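Local coordinates for protein alpha-1,3-glucanase (Bacillus circulans, PDB 5ZRU) that probably hydrolyses alpha-1,3-glucan as a GH87-family glycoside hydrolase, this chain being the catalytic unit of a longer protein, at residues A[20-25]-A[167-172]. Residues are numbered along the deposited sequence; the frame is centred on the assembly and turned at random.
Sequences RYDTDD and GVDFLE. With CA (calcium ion), chain M.
R20 lays its guanidinium flat over the ring of F170: the centres are 3.8 Å apart and the planes only 4° from parallel, a stacked cation-pi pair. The bend at chi3 (-56°) brings NE over the ring, while CD before it makes a CH-pi contact with the same face. In the guanidinium plane, two acidic side chains meet the edge. NE and NH2 grip E172 side-on, both donating to OE2, with NH2 at 3.0 Å; OE2 receives them on its anti side, tilted from the carboxylate plane. NH1 donates to D22 OD2 at 3.3 Å, close to straight (166°). An alanine in place of R20 would probably leave the F170 ring without its stacked cover and the carboxylates of D22 and E172 without one of their charge partners, although E172 also pairs with R371.

Next, Y21 forms the antiparallel hydrogen-bonded pair with L171, its N reaching L171 O at 2.7 Å and its O accepting from L171 N. Their side chains share the sheet face away from R20 and E172, and the Y21 hydroxyl finds its polar partner at R69. At D22 and T23 the strand gives way to a calcium site. The ion is bound by T23 OG1 at 2.5 Å, D169 OD1 at 2.4 Å and, more distantly, D22 OD1; a water, S50 and R53 help complete the shell. T23 OG1 also donates to D169 O. D169 and F170 both face R80 in a classic beta bulge, and R80 pairs with D169 OD2.

Within domain D1, strand pairing, the salt-bridge network and calcium thus join segments distant in sequence; D22, sharing its oxygens between cation and arginine, links ionic network to metal site, and these positive charges probably favour its ionised form.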
# COMPACT_ATOMS: atom_id res chain seq x y z
N ARG A 20 12.56 12.55 0.15
CA ARG A 20 11.84 12.65 1.41
C ARG A 20 12.51 13.64 2.35
O ARG A 20 13.73 13.64 2.51
CB ARG A 20 11.72 11.31 2.12
CG ARG A 20 10.99 11.52 3.42
CD ARG A 20 10.56 10.28 4.06
NE ARG A 20 9.73 9.49 3.17
CZ ARG A 20 9.26 8.31 3.53
NH1 ARG A 20 9.54 7.86 4.75
NH2 ARG A 20 8.52 7.60 2.70
N TYR A 21 11.68 14.47 2.97
CA TYR A 21 12.07 15.35 4.07
C TYR A 21 11.36 14.81 5.32
O TYR A 21 10.17 15.06 5.52
CB TYR A 21 11.68 16.79 3.74
CG TYR A 21 12.59 17.33 2.66
CD1 TYR A 21 12.35 17.05 1.31
CD2 TYR A 21 13.72 18.05 2.99
CE1 TYR A 21 13.21 17.50 0.34
CE2 TYR A 21 14.58 18.52 2.03
CZ TYR A 21 14.32 18.24 0.70
OH TYR A 21 15.20 18.71 -0.24
N ASP A 22 12.09 14.03 6.13
CA ASP A 22 11.46 13.26 7.19
C ASP A 22 11.61 13.96 8.54
O ASP A 22 12.16 15.07 8.65
CB ASP A 22 12.01 11.82 7.25
CG ASP A 22 10.94 10.78 7.68
OD1 ASP A 22 10.13 11.06 8.60
OD2 ASP A 22 10.91 9.66 7.09
N THR A 23 11.15 13.27 9.58
CA THR A 23 10.93 13.90 10.88
C THR A 23 12.21 14.53 11.43
O THR A 23 12.19 15.68 11.88
CB THR A 23 10.38 12.86 11.86
OG1 THR A 23 9.15 12.34 11.35
CG2 THR A 23 10.14 13.49 13.21
N ASP A 24 13.32 13.80 11.38
CA ASP A 24 14.54 14.30 12.00
C ASP A 24 15.25 15.35 11.16
O ASP A 24 16.13 16.04 11.69
CB ASP A 24 15.48 13.13 12.29
CG ASP A 24 14.90 12.16 13.31
OD1 ASP A 24 14.46 12.62 14.39
OD2 ASP A 24 14.88 10.94 13.05
N ASP A 25 14.90 15.50 9.88
CA ASP A 25 15.42 16.59 9.05
C ASP A 25 14.79 17.94 9.39
O ASP A 25 15.28 18.97 8.91
CB ASP A 25 15.18 16.30 7.56
CG ASP A 25 15.93 15.08 7.06
OD1 ASP A 25 17.06 14.83 7.51
OD2 ASP A 25 15.38 14.37 6.18
N GLY A 167 -0.37 16.20 13.47
CA GLY A 167 0.98 15.64 13.43
C GLY A 167 1.48 15.63 12.00
O GLY A 167 0.72 15.36 11.07
N VAL A 168 2.77 15.92 11.83
CA VAL A 168 3.40 15.84 10.52
C VAL A 168 4.52 14.82 10.58
O VAL A 168 5.46 14.96 11.37
CB VAL A 168 3.93 17.20 10.04
CG1 VAL A 168 4.52 17.07 8.64
CG2 VAL A 168 2.79 18.22 10.03
N ASP A 169 4.44 13.80 9.72
CA ASP A 169 5.48 12.77 9.62
C ASP A 169 6.59 13.21 8.67
O ASP A 169 7.75 13.36 9.07
CB ASP A 169 4.82 11.46 9.16
CG ASP A 169 5.73 10.26 9.29
OD1 ASP A 169 6.88 10.40 9.74
OD2 ASP A 169 5.27 9.15 8.90
N PHE A 170 6.25 13.45 7.40
CA PHE A 170 7.27 13.84 6.43
C PHE A 170 6.61 14.59 5.28
O PHE A 170 5.39 14.59 5.13
CB PHE A 170 8.05 12.63 5.90
CG PHE A 170 7.19 11.56 5.25
CD1 PHE A 170 6.66 11.74 3.99
CD2 PHE A 170 6.97 10.36 5.90
CE1 PHE A 170 5.87 10.74 3.38
CE2 PHE A 170 6.19 9.35 5.30
CZ PHE A 170 5.64 9.55 4.04
N LEU A 171 7.45 15.23 4.48
CA LEU A 171 7.10 15.71 3.15
C LEU A 171 7.89 14.93 2.11
O LEU A 171 9.03 14.52 2.35
CB LEU A 171 7.40 17.20 2.99
CG LEU A 171 6.80 18.17 4.02
CD1 LEU A 171 7.20 19.61 3.67
CD2 LEU A 171 5.30 18.01 4.06
N GLU A 172 7.28 14.73 0.95
CA GLU A 172 7.97 14.26 -0.24
C GLU A 172 7.80 15.31 -1.32
O GLU A 172 6.69 15.80 -1.54
CB GLU A 172 7.45 12.88 -0.67
CG GLU A 172 7.99 11.77 0.22
CD GLU A 172 7.35 10.41 -0.01
OE1 GLU A 172 6.28 10.33 -0.64
OE2 GLU A 172 7.94 9.40 0.43
CA CA M . 8.88 9.94 10.90
O HOH W 1 11.32 9.56 11.08